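Side-chain contacts in 2-oxoglutarate dehydrogenase E3 component (Thermus thermophilus, PDB 2YQU), which probably catalyses the NAD(+)-dependent reoxidation of protein-bound dihydrolipoyl groups, working with one bound FAD per subunit and a redox-active disulfide: residues V149-R153 with V154-T158; V388-A392 with K393-I397; V340-H343 with P344-A348; I297-G301 with D302-G306; K367-Y370 with S371-G374. One frame throughout, in Å; residues are numbered along the deposited sequence.

Contact 1: residues V149-R153 with V154-T158; sequences VDYER and VVTST
Asp150 folds its carboxylate back over the turn it begins, so that OD2 collects the backbone amide of Val154 and two others on the way. Its CG sits between the backbone N and the carbonyl carbon (chi1 68°), which swings OD2 to within 3.0 Å of Val154 N. That N-H arrives on the syn side, 30° out of the carboxylate plane. Arg153 N also comes from the syn side and completes an Asx motif, while Glu152 N, 2.9 Å from Asp150 OD2, descends from above the plane to form an Asx turn. In return, Val154 O receives weak bonds from Asp150 N and Tyr151 N.

Beside these polar bonds, Val149 CG2 meets Val154 CG1 at 4.0 Å, the two branched side chains set at a slant. Val149 CG1 lies over one face of the Tyr151 ring, offset toward its rim, and Thr156 CG2 approaches Tyr151 CE2 obliquely at 3.8 Å. Val155 CG1 lies 3.3 Å from Glu152 O. The loop thus delivers the chain into strand 154-155, an outer strand of the parallel sheet beside strand 255-258, where Arg153 NH2 bonds Asp254 O. Aspartate suits its place because its short arm reaches amides two to four residues on; three N-H groups around one oxygen would probably stabilise the ionised carboxylate.

Contact 2: residues V388-A392 with K393-I397; sequences VLAHA and KTDRI
His391 and Lys393 run alongside each other in the same direction at the tip of the β-hairpin that joins strands 385-391 and 397-404. The imidazole serves the turn through one nitrogen: ND1 accepts from Lys393 N at 3.1 Å, the amide tilted 19° from the ring plane, and more weakly from Thr394 N. With CG anti to the backbone N (chi1 -162°), the ND1 edge of the ring is brought up to the amide of Lys393, while Lys393 CB packs 3.7 Å from His391 ND1 and the rest of the lysine chain runs away.

The backbone of His391 is held as well. Its N donates to Arg396 O at 2.8 Å, and its O receives Asp395 N at 3.0 Å. Thr394 crosses His391 obliquely, OG1 coming 3.2 Å from His391 CB; the same OG1 accepts from Arg396 N in an ST turn. Behind the tip, Ala390 and Ile397 form an antiparallel non-hydrogen-bonded pair, and the small alanine suits this close passage. Asp395, at positive phi, sends its carboxylate elsewhere, to Lys364 and the amide of Glu425. Since His391 ND1 accepts the amide proton of Lys393, and weakly that of Thr394, the imidazole is probably neutral, with its proton on NE2.

Contact 3: residues V340-H343 with P344-A348; sequences VYTH and PEIAA
Val340 and Ile346 form an antiparallel hydrogen-bonded pair, with Val340 N 2.7 Å from Ile346 O and Ile346 N 3.2 Å from Val340 O, and the chain between them reverses through a cis peptide before Pro344. On one face of this ladder the two β-branched side chains run side by side, Val340 CB 3.8 Å from Ile346 CB, a shape well suited to strands. Thr342 stitches the bend: its OG1, placed between the backbone N and the carbonyl carbon (chi1 47°), donates to Pro344 O at 2.8 Å. A valine in its place would keep the bulk but is likely to leave Pro344 O without this donor and the cis-proline bend less firmly held. The hairpin joins strands 338-340 and 345-350 at one margin of the antiparallel sheet of the dimerisation domain, and Tyr341 at the turn touches FAD. Glu345 sets its carboxylate nearly perpendicular to the Tyr341 ring (planes 89° apart), OE2 lying at the ring edge, 3.7 Å from CD2 of Tyr341. A water lies within hydrogen-bonding distance of both Thr342 O and Glu345 OE2. The same OE2 makes a salt bridge to Arg375 of the second subunit, which also packs on Tyr341, and His343 NE2 bonds Glu381.

Contact 4: residues I297-G301 with D302-G306; sequences IYAIG and DVVRG. With FAD (flavin-adenine dinucleotide), chain D.
The phosphate oxygen O2P of FAD is gripped where the two segments meet: Asp302 N donates to FAD O2P at 3.0 Å, nearly straight (159°), and a water 2.6 Å from FAD O2P links it to Ile300 O and, weakly, to Val303 N. Gly301 suits this place because its phi is positive and a CB there would run into the phosphate; even its CA lies 3.3 Å from FAD O2P. Gly301 O in turn takes Val304 N at 3.1 Å, the donor well above the carbonyl plane, and is also bonded by Lys312. The carboxylate of Asp302 meets the ribityl chain, CG anti to the carbonyl carbon (chi1 -76°): OD2 receives FAD O3' at 2.9 Å while OD1 is held by Ser139 OG. Were Asp302 replaced by alanine, FAD O3' and the Ser139 hydroxyl would probably lose their acceptor, and the ribityl chain would be freer to turn. Just before the turn, Ala299 CB presses against Val304 CG1 at 3.4 Å, closer than usual van der Waals contact. A strand followed by a Gly-Asp turn, its Asp amide bonded to the pyrophosphate and its carboxylate to the ribityl hydroxyl, is typical of the second FAD-binding motif of this family.

Contact 5: residues K367-Y370 with S371-G374; sequences KFPY and SASG
The ring of Phe368 meets the methyl of Ala372 obliquely, CZ standing 3.5 Å from Ala372 CB, while Pro369 CD sits over one face, offset toward the rim. This is the exit from strand 363-369 of the dimerisation domain, where a 3-10 turn leads into helix 374-379. Phe368 reaches the turn because its CG lies anti to the backbone N (chi1 -163°), which brings the CZ end of the ring up to Ala372. Alanine suits the spot, its single methyl meeting the ring and also Pro369 CG, 4.0 Å from Ala372 CB. Ser371 OG, between its backbone N and carbonyl carbon, lies 3.4 Å from Pro369 CB.

Two backbone bonds wind the turn: Ala372 N to Pro369 O and Ser373 N to Tyr370 O, both 3.1 Å, each donor well above the carbonyl plane. Tyr370, whose CB points away from the turn, bonds Ala405 O through its OH, and helix 438-449 packs on Phe368, Tyr370 and Ser373 through Ile440. Serine suits the N-cap, a short side chain with an acceptor able to fold back on the first turn of the helix: Ser373 OG stands anti to its own amide (chi1 165°) and accepts the N-H of Ala376.

Contacts 1 and 4 belong to the nucleotide-binding part of the chain, contacts 2, 3 and 5 to the dimerisation domain. FAD is gripped directly in contact 4; Tyr341 of contact 3 touches it, its side chain about 4 Å away, and the side chain of Thr156 of contact 1 is about 8 Å from FAD, with Ser157 touching it. Contact 1 comes within about 10 Å of contact 4, nearest atoms. Contacts 2, 3 and 5 share one antiparallel sheet, with contacts 2 and 5 on neighbouring strands, about 5 Å apart at their nearest atoms, and contacts 3 and 5 about 6 Å. Contacts 1 and 2, whose centres are 45 Å apart, lie on opposite sides of the chain's centre.

Contact 1: residues V149-R153 with V154-T158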
# COMPACT_ATOMS: atom_id res chain seq x y z
N VAL A 149 32.55 -19.72 -10.00
CA VAL A 149 32.31 -18.73 -8.97
C VAL A 149 33.50 -18.70 -8.02
O VAL A 149 33.79 -19.70 -7.36
CB VAL A 149 31.02 -19.07 -8.18
CG1 VAL A 149 30.82 -18.13 -6.98
CG2 VAL A 149 29.82 -19.02 -9.11
N ASP A 150 34.19 -17.56 -7.97
CA ASP A 150 35.28 -17.35 -7.01
C ASP A 150 34.87 -16.41 -5.86
O ASP A 150 35.71 -16.02 -5.05
CB ASP A 150 36.53 -16.83 -7.74
CG ASP A 150 36.35 -15.43 -8.28
OD1 ASP A 150 37.32 -14.83 -8.81
OD2 ASP A 150 35.25 -14.83 -8.23
N TYR A 151 33.59 -16.05 -5.80
CA TYR A 151 33.05 -15.14 -4.77
C TYR A 151 33.73 -13.76 -4.71
O TYR A 151 33.62 -13.03 -3.72
CB TYR A 151 33.07 -15.84 -3.40
CG TYR A 151 32.33 -17.16 -3.45
CD1 TYR A 151 33.01 -18.37 -3.48
CD2 TYR A 151 30.94 -17.18 -3.52
CE1 TYR A 151 32.32 -19.58 -3.56
CE2 TYR A 151 30.24 -18.37 -3.59
CZ TYR A 151 30.94 -19.58 -3.61
OH TYR A 151 30.23 -20.76 -3.68
N GLU A 152 34.39 -13.38 -5.81
CA GLU A 152 35.09 -12.11 -5.92
C GLU A 152 34.63 -11.40 -7.20
O GLU A 152 33.90 -10.41 -7.13
CB GLU A 152 36.61 -12.32 -5.95
CG GLU A 152 37.21 -12.71 -4.61
CD GLU A 152 38.62 -13.26 -4.73
OE1 GLU A 152 39.22 -13.16 -5.83
OE2 GLU A 152 39.15 -13.79 -3.72
N ARG A 153 35.07 -11.92 -8.35
CA ARG A 153 34.70 -11.38 -9.65
C ARG A 153 33.44 -12.04 -10.22
O ARG A 153 32.63 -11.38 -10.85
CB ARG A 153 35.87 -11.55 -10.64
CG ARG A 153 37.04 -10.59 -10.38
CD ARG A 153 36.68 -9.13 -10.57
NE ARG A 153 37.82 -8.22 -10.42
CZ ARG A 153 37.71 -6.90 -10.32
NH1 ARG A 153 38.80 -6.15 -10.17
NH2 ARG A 153 36.52 -6.31 -10.37
N VAL A 154 33.32 -13.35 -10.03
CA VAL A 154 32.12 -14.10 -10.34
C VAL A 154 31.48 -14.49 -9.01
O VAL A 154 32.09 -15.20 -8.22
CB VAL A 154 32.43 -15.36 -11.16
CG1 VAL A 154 31.15 -16.09 -11.54
CG2 VAL A 154 33.23 -15.00 -12.41
N VAL A 155 30.25 -14.04 -8.79
CA VAL A 155 29.65 -14.03 -7.46
C VAL A 155 28.21 -14.56 -7.42
O VAL A 155 27.56 -14.69 -8.45
CB VAL A 155 29.62 -12.60 -6.87
CG1 VAL A 155 31.02 -11.98 -6.85
CG2 VAL A 155 28.64 -11.70 -7.63
N THR A 156 27.75 -14.83 -6.21
CA THR A 156 26.34 -15.10 -5.93
C THR A 156 25.69 -13.86 -5.34
O THR A 156 26.33 -12.83 -5.17
CB THR A 156 26.18 -16.28 -4.93
OG1 THR A 156 26.72 -15.91 -3.64
CG2 THR A 156 26.98 -17.48 -5.37
N SER A 157 24.40 -13.98 -5.01
CA SER A 157 23.64 -12.85 -4.51
C SER A 157 24.26 -12.26 -3.25
O SER A 157 24.19 -11.07 -3.03
CB SER A 157 22.18 -13.24 -4.25
OG SER A 157 22.09 -14.44 -3.50
N THR A 158 24.89 -13.10 -2.42
CA THR A 158 25.45 -12.62 -1.16
C THR A 158 26.51 -11.54 -1.36
O THR A 158 26.50 -10.52 -0.67
CB THR A 158 26.05 -13.81 -0.39
OG1 THR A 158 25.00 -14.70 0.00
CG2 THR A 158 26.65 -13.35 0.92

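Contact 2: residues V388-A392 with K393-I397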
# COMPACT_ATOMS: atom_id res chain seq x y z
N VAL A 388 -7.32 -8.26 -12.78
CA VAL A 388 -8.04 -9.24 -11.99
C VAL A 388 -8.60 -10.33 -12.90
O VAL A 388 -9.24 -10.04 -13.91
CB VAL A 388 -9.17 -8.59 -11.17
CG1 VAL A 388 -10.06 -9.65 -10.49
CG2 VAL A 388 -8.61 -7.61 -10.15
N LEU A 389 -8.34 -11.58 -12.55
CA LEU A 389 -8.89 -12.73 -13.27
C LEU A 389 -10.00 -13.32 -12.42
O LEU A 389 -9.76 -13.65 -11.27
CB LEU A 389 -7.79 -13.76 -13.51
CG LEU A 389 -6.52 -13.20 -14.15
CD1 LEU A 389 -5.50 -14.28 -14.39
CD2 LEU A 389 -6.86 -12.48 -15.45
N ALA A 390 -11.20 -13.44 -12.96
CA ALA A 390 -12.33 -13.98 -12.20
C ALA A 390 -13.03 -15.11 -12.96
O ALA A 390 -13.10 -15.09 -14.18
CB ALA A 390 -13.33 -12.89 -11.89
N HIS A 391 -13.55 -16.08 -12.24
CA HIS A 391 -14.20 -17.22 -12.87
C HIS A 391 -15.41 -16.73 -13.68
O HIS A 391 -16.20 -15.92 -13.20
CB HIS A 391 -14.63 -18.24 -11.81
CG HIS A 391 -14.90 -19.60 -12.38
ND1 HIS A 391 -16.08 -19.90 -13.02
CD2 HIS A 391 -14.14 -20.72 -12.42
CE1 HIS A 391 -16.04 -21.16 -13.43
NE2 HIS A 391 -14.88 -21.68 -13.07
N ALA A 392 -15.54 -17.23 -14.90
CA ALA A 392 -16.58 -16.77 -15.83
C ALA A 392 -17.99 -17.04 -15.33
O ALA A 392 -18.92 -16.30 -15.64
CB ALA A 392 -16.37 -17.41 -17.19
N LYS A 393 -18.15 -18.10 -14.55
CA LYS A 393 -19.47 -18.49 -14.06
C LYS A 393 -19.75 -18.00 -12.64
O LYS A 393 -20.83 -17.46 -12.39
CB LYS A 393 -19.62 -20.01 -14.13
CG LYS A 393 -21.02 -20.50 -13.82
CD LYS A 393 -21.14 -22.01 -14.05
CE LYS A 393 -22.59 -22.48 -13.99
NZ LYS A 393 -22.78 -23.49 -12.91
N THR A 394 -18.80 -18.19 -11.72
CA THR A 394 -19.04 -17.89 -10.29
C THR A 394 -18.59 -16.49 -9.86
O THR A 394 -18.93 -16.05 -8.76
CB THR A 394 -18.31 -18.90 -9.39
OG1 THR A 394 -16.89 -18.80 -9.58
CG2 THR A 394 -18.65 -20.35 -9.77
N ASP A 395 -17.83 -15.81 -10.72
CA ASP A 395 -17.20 -14.53 -10.41
C ASP A 395 -16.13 -14.60 -9.31
O ASP A 395 -15.66 -13.56 -8.83
CB ASP A 395 -18.26 -13.48 -10.05
CG ASP A 395 -17.73 -12.07 -10.17
OD1 ASP A 395 -18.00 -11.25 -9.25
OD2 ASP A 395 -17.03 -11.70 -11.14
N ARG A 396 -15.74 -15.80 -8.93
CA ARG A 396 -14.71 -15.99 -7.91
C ARG A 396 -13.37 -15.45 -8.43
O ARG A 396 -12.97 -15.74 -9.56
CB ARG A 396 -14.63 -17.49 -7.56
CG ARG A 396 -13.46 -17.89 -6.68
CD ARG A 396 -13.70 -17.77 -5.18
NE ARG A 396 -12.64 -18.46 -4.45
CZ ARG A 396 -12.69 -19.72 -4.03
NH1 ARG A 396 -13.77 -20.48 -4.24
NH2 ARG A 396 -11.65 -20.23 -3.37
N ILE A 397 -12.69 -14.64 -7.63
CA ILE A 397 -11.37 -14.16 -8.01
C ILE A 397 -10.42 -15.35 -8.08
O ILE A 397 -10.30 -16.12 -7.12
CB ILE A 397 -10.83 -13.09 -7.05
CG1 ILE A 397 -11.72 -11.84 -7.07
CG2 ILE A 397 -9.38 -12.72 -7.42
CD1 ILE A 397 -11.48 -10.92 -5.90

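Contact 3: residues V340-H343 with P344-A348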
# COMPACT_ATOMS: atom_id res chain seq x y z
N VAL A 340 8.18 -8.41 -6.72
CA VAL A 340 9.50 -7.95 -7.09
C VAL A 340 9.60 -6.50 -6.64
O VAL A 340 8.77 -5.68 -7.04
CB VAL A 340 9.71 -8.02 -8.62
CG1 VAL A 340 11.14 -7.65 -8.98
CG2 VAL A 340 9.34 -9.42 -9.16
N TYR A 341 10.61 -6.18 -5.84
CA TYR A 341 10.67 -4.89 -5.13
C TYR A 341 11.52 -3.82 -5.83
O TYR A 341 12.16 -2.97 -5.20
CB TYR A 341 11.11 -5.13 -3.69
CG TYR A 341 10.06 -5.90 -2.93
CD1 TYR A 341 10.23 -7.24 -2.63
CD2 TYR A 341 8.85 -5.29 -2.60
CE1 TYR A 341 9.23 -7.95 -1.95
CE2 TYR A 341 7.86 -6.00 -1.94
CZ TYR A 341 8.07 -7.32 -1.60
OH TYR A 341 7.06 -7.99 -0.96
N THR A 342 11.48 -3.88 -7.15
CA THR A 342 11.97 -2.82 -8.02
C THR A 342 10.97 -1.67 -7.98
O THR A 342 9.98 -1.70 -7.26
CB THR A 342 12.11 -3.37 -9.46
OG1 THR A 342 10.93 -4.09 -9.81
CG2 THR A 342 13.25 -4.41 -9.56
N HIS A 343 11.25 -0.62 -8.73
CA HIS A 343 10.28 0.44 -9.00
C HIS A 343 10.20 0.58 -10.51
O HIS A 343 11.17 0.97 -11.13
CB HIS A 343 10.68 1.76 -8.34
CG HIS A 343 9.73 2.88 -8.61
ND1 HIS A 343 8.86 3.37 -7.65
CD2 HIS A 343 9.49 3.61 -9.73
CE1 HIS A 343 8.14 4.35 -8.17
NE2 HIS A 343 8.50 4.51 -9.43
N PRO A 344 9.07 0.23 -11.12
CA PRO A 344 7.83 -0.17 -10.43
C PRO A 344 7.94 -1.54 -9.77
O PRO A 344 8.80 -2.33 -10.15
CB PRO A 344 6.83 -0.24 -11.58
CG PRO A 344 7.65 -0.59 -12.77
CD PRO A 344 8.92 0.17 -12.58
N GLU A 345 7.08 -1.81 -8.79
CA GLU A 345 6.94 -3.17 -8.27
C GLU A 345 6.21 -4.04 -9.29
O GLU A 345 5.52 -3.55 -10.17
CB GLU A 345 6.25 -3.18 -6.90
CG GLU A 345 7.07 -2.46 -5.84
CD GLU A 345 6.57 -2.57 -4.41
OE1 GLU A 345 5.48 -3.11 -4.13
OE2 GLU A 345 7.31 -2.10 -3.53
N ILE A 346 6.42 -5.34 -9.17
CA ILE A 346 5.84 -6.33 -10.05
C ILE A 346 5.27 -7.40 -9.13
O ILE A 346 5.95 -7.82 -8.19
CB ILE A 346 6.94 -6.91 -10.98
CG1 ILE A 346 7.71 -5.77 -11.67
CG2 ILE A 346 6.36 -7.85 -11.98
CD1 ILE A 346 8.98 -6.19 -12.34
N ALA A 347 4.05 -7.85 -9.36
CA ALA A 347 3.47 -8.84 -8.45
C ALA A 347 2.45 -9.79 -9.07
O ALA A 347 1.86 -9.52 -10.10
CB ALA A 347 2.86 -8.14 -7.24
N ALA A 348 2.28 -10.92 -8.40
CA ALA A 348 1.32 -11.95 -8.78
C ALA A 348 0.75 -12.61 -7.53
O ALA A 348 1.45 -12.86 -6.57
CB ALA A 348 1.97 -13.00 -9.64
O HOH W 1 9.20 -0.41 -4.70

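Contact 4: residues I297-G301 with D302-G306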
# COMPACT_ATOMS: atom_id res chain seq x y z
N ILE A 297 8.15 -36.40 11.20
CA ILE A 297 9.13 -35.49 10.62
C ILE A 297 8.44 -34.71 9.52
O ILE A 297 7.90 -35.30 8.59
CB ILE A 297 10.33 -36.23 10.05
CG1 ILE A 297 10.96 -37.12 11.12
CG2 ILE A 297 11.37 -35.23 9.56
CD1 ILE A 297 12.15 -37.88 10.64
N TYR A 298 8.47 -33.39 9.66
CA TYR A 298 7.85 -32.48 8.72
C TYR A 298 8.94 -31.72 7.98
O TYR A 298 10.07 -31.63 8.45
CB TYR A 298 6.97 -31.48 9.45
CG TYR A 298 5.73 -32.05 10.12
CD1 TYR A 298 5.82 -32.93 11.19
CD2 TYR A 298 4.47 -31.64 9.72
CE1 TYR A 298 4.68 -33.42 11.82
CE2 TYR A 298 3.32 -32.13 10.34
CZ TYR A 298 3.43 -33.02 11.38
OH TYR A 298 2.29 -33.49 11.99
N ALA A 299 8.60 -31.15 6.83
CA ALA A 299 9.54 -30.29 6.09
C ALA A 299 8.79 -29.13 5.46
O ALA A 299 7.66 -29.29 5.02
CB ALA A 299 10.27 -31.09 5.04
N ILE A 300 9.45 -27.97 5.42
CA ILE A 300 8.82 -26.71 5.00
C ILE A 300 9.80 -25.78 4.29
O ILE A 300 11.01 -25.95 4.37
CB ILE A 300 8.27 -25.94 6.23
CG1 ILE A 300 9.42 -25.59 7.20
CG2 ILE A 300 7.16 -26.73 6.93
CD1 ILE A 300 9.08 -24.56 8.28
N GLY A 301 9.25 -24.77 3.64
CA GLY A 301 10.05 -23.72 3.05
C GLY A 301 10.74 -24.12 1.76
O GLY A 301 10.26 -24.96 1.02
N ASP A 302 11.88 -23.48 1.52
CA ASP A 302 12.63 -23.68 0.29
C ASP A 302 13.09 -25.12 0.06
O ASP A 302 13.44 -25.46 -1.06
CB ASP A 302 13.87 -22.78 0.26
CG ASP A 302 13.57 -21.33 -0.04
OD1 ASP A 302 14.55 -20.58 -0.29
OD2 ASP A 302 12.41 -20.86 -0.04
N VAL A 303 13.14 -25.94 1.11
CA VAL A 303 13.58 -27.33 0.96
C VAL A 303 12.49 -28.27 0.41
O VAL A 303 12.79 -29.39 0.03
CB VAL A 303 14.18 -27.90 2.28
CG1 VAL A 303 13.09 -28.44 3.21
CG2 VAL A 303 15.20 -28.98 1.96
N VAL A 304 11.25 -27.81 0.35
CA VAL A 304 10.15 -28.59 -0.22
C VAL A 304 9.55 -27.85 -1.42
O VAL A 304 9.94 -26.72 -1.73
CB VAL A 304 9.05 -28.93 0.83
CG1 VAL A 304 9.67 -29.59 2.05
CG2 VAL A 304 8.27 -27.70 1.23
N ARG A 305 8.60 -28.50 -2.09
CA ARG A 305 7.96 -27.94 -3.29
C ARG A 305 7.27 -26.61 -3.01
O ARG A 305 6.91 -26.32 -1.88
CB ARG A 305 6.95 -28.94 -3.88
CG ARG A 305 5.57 -28.98 -3.19
CD ARG A 305 5.59 -29.63 -1.81
NE ARG A 305 4.29 -29.56 -1.14
CZ ARG A 305 3.89 -28.56 -0.35
NH1 ARG A 305 4.67 -27.51 -0.13
NH2 ARG A 305 2.70 -28.62 0.23
N GLY A 306 7.06 -25.83 -4.07
CA GLY A 306 6.30 -24.59 -3.97
C GLY A 306 7.18 -23.36 -4.09
O GLY A 306 8.41 -23.49 -4.08
PA FAD D . 16.30 -20.23 4.96
O1A FAD D . 17.33 -20.42 3.90
O2A FAD D . 15.87 -18.77 5.14
O5B FAD D . 16.86 -20.85 6.32
C5B FAD D . 17.51 -22.10 6.31
C4B FAD D . 18.51 -22.09 7.45
O4B FAD D . 18.87 -23.43 7.72
C3B FAD D . 19.79 -21.34 7.10
O3B FAD D . 20.01 -20.30 8.03
C2B FAD D . 20.88 -22.39 7.19
O2B FAD D . 22.06 -21.88 7.77
C1B FAD D . 20.24 -23.46 8.06
N9A FAD D . 20.68 -24.84 7.86
C8A FAD D . 20.69 -25.58 6.70
N7A FAD D . 21.11 -26.82 6.98
C5A FAD D . 21.38 -26.90 8.30
C6A FAD D . 21.84 -27.93 9.12
N6A FAD D . 21.98 -29.18 8.69
N1A FAD D . 21.99 -27.66 10.46
C2A FAD D . 21.72 -26.43 11.01
N3A FAD D . 21.25 -25.42 10.19
C4A FAD D . 21.10 -25.66 8.87
N1 FAD D . 11.79 -14.06 -0.32
C2 FAD D . 10.67 -13.26 -0.17
O2 FAD D . 9.58 -13.75 0.17
N3 FAD D . 10.76 -11.91 -0.39
C4 FAD D . 11.95 -11.35 -0.78
O4 FAD D . 12.02 -10.13 -0.77
C4X FAD D . 13.10 -12.13 -0.93
N5 FAD D . 14.30 -11.57 -1.32
C5X FAD D . 15.42 -12.38 -1.46
C6 FAD D . 16.64 -11.81 -1.85
C7 FAD D . 17.78 -12.61 -1.99
C7M FAD D . 19.09 -11.95 -2.31
C8 FAD D . 17.70 -13.98 -1.74
C8M FAD D . 18.95 -14.81 -1.58
C9 FAD D . 16.48 -14.55 -1.36
C9A FAD D . 15.34 -13.76 -1.22
N10 FAD D . 14.12 -14.32 -0.84
C10 FAD D . 13.01 -13.50 -0.70
C1' FAD D . 13.92 -15.81 -0.69
C2' FAD D . 13.98 -16.14 0.80
O2' FAD D . 15.23 -15.75 1.35
C3' FAD D . 13.70 -17.62 1.07
O3' FAD D . 12.50 -18.00 0.43
C4' FAD D . 13.55 -17.88 2.57
O4' FAD D . 14.71 -17.50 3.25
C5' FAD D . 13.20 -19.35 2.83
O5' FAD D . 13.14 -19.60 4.21
P FAD D . 13.51 -21.05 4.80
O1P FAD D . 13.25 -21.05 6.27
O2P FAD D . 12.85 -22.15 4.00
O3P FAD D . 15.10 -21.23 4.57
O HOH W 2 13.27 -24.70 4.28

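Contact 5: residues K367-Y370 with S371-G374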
# COMPACT_ATOMS: atom_id res chain seq x y z
N LYS A 367 -8.98 -5.10 -16.24
CA LYS A 367 -7.70 -4.42 -16.23
C LYS A 367 -7.91 -2.91 -16.10
O LYS A 367 -8.73 -2.33 -16.82
CB LYS A 367 -6.92 -4.75 -17.50
CG LYS A 367 -5.50 -4.23 -17.53
CD LYS A 367 -4.69 -4.96 -18.59
CE LYS A 367 -3.56 -4.12 -19.12
NZ LYS A 367 -2.87 -4.81 -20.26
N PHE A 368 -7.19 -2.30 -15.17
CA PHE A 368 -7.21 -0.86 -14.99
C PHE A 368 -5.78 -0.32 -14.97
O PHE A 368 -4.92 -0.82 -14.23
CB PHE A 368 -7.94 -0.50 -13.69
CG PHE A 368 -8.35 0.94 -13.63
CD1 PHE A 368 -9.49 1.37 -14.28
CD2 PHE A 368 -7.58 1.86 -12.93
CE1 PHE A 368 -9.87 2.69 -14.23
CE2 PHE A 368 -7.97 3.19 -12.86
CZ PHE A 368 -9.11 3.60 -13.52
N PRO A 369 -5.50 0.68 -15.80
CA PRO A 369 -4.14 1.21 -15.94
C PRO A 369 -3.85 2.31 -14.93
O PRO A 369 -4.76 3.06 -14.57
CB PRO A 369 -4.16 1.80 -17.34
CG PRO A 369 -5.56 2.31 -17.50
CD PRO A 369 -6.45 1.39 -16.68
N TYR A 370 -2.59 2.41 -14.52
CA TYR A 370 -2.12 3.50 -13.66
C TYR A 370 -2.35 4.87 -14.30
O TYR A 370 -2.46 5.87 -13.59
CB TYR A 370 -0.63 3.34 -13.34
CG TYR A 370 -0.31 2.52 -12.11
CD1 TYR A 370 0.33 3.09 -11.02
CD2 TYR A 370 -0.64 1.17 -12.04
CE1 TYR A 370 0.65 2.35 -9.90
CE2 TYR A 370 -0.33 0.42 -10.92
CZ TYR A 370 0.31 1.01 -9.85
OH TYR A 370 0.63 0.26 -8.75
N SER A 371 -2.43 4.91 -15.62
CA SER A 371 -2.63 6.17 -16.35
C SER A 371 -3.98 6.79 -16.08
O SER A 371 -4.15 8.00 -16.24
CB SER A 371 -2.47 5.94 -17.86
OG SER A 371 -3.39 5.00 -18.34
N ALA A 372 -4.95 5.98 -15.68
CA ALA A 372 -6.29 6.46 -15.33
C ALA A 372 -6.47 6.72 -13.82
O ALA A 372 -7.58 7.04 -13.39
CB ALA A 372 -7.32 5.47 -15.83
N SER A 373 -5.40 6.57 -13.03
CA SER A 373 -5.45 6.75 -11.58
C SER A 373 -5.11 8.18 -11.17
O SER A 373 -4.03 8.68 -11.50
CB SER A 373 -4.47 5.79 -10.89
OG SER A 373 -4.25 6.19 -9.56
N GLY A 374 -6.01 8.83 -10.43
CA GLY A 374 -5.78 10.17 -9.92
C GLY A 374 -4.54 10.24 -9.05
O GLY A 374 -3.68 11.09 -9.24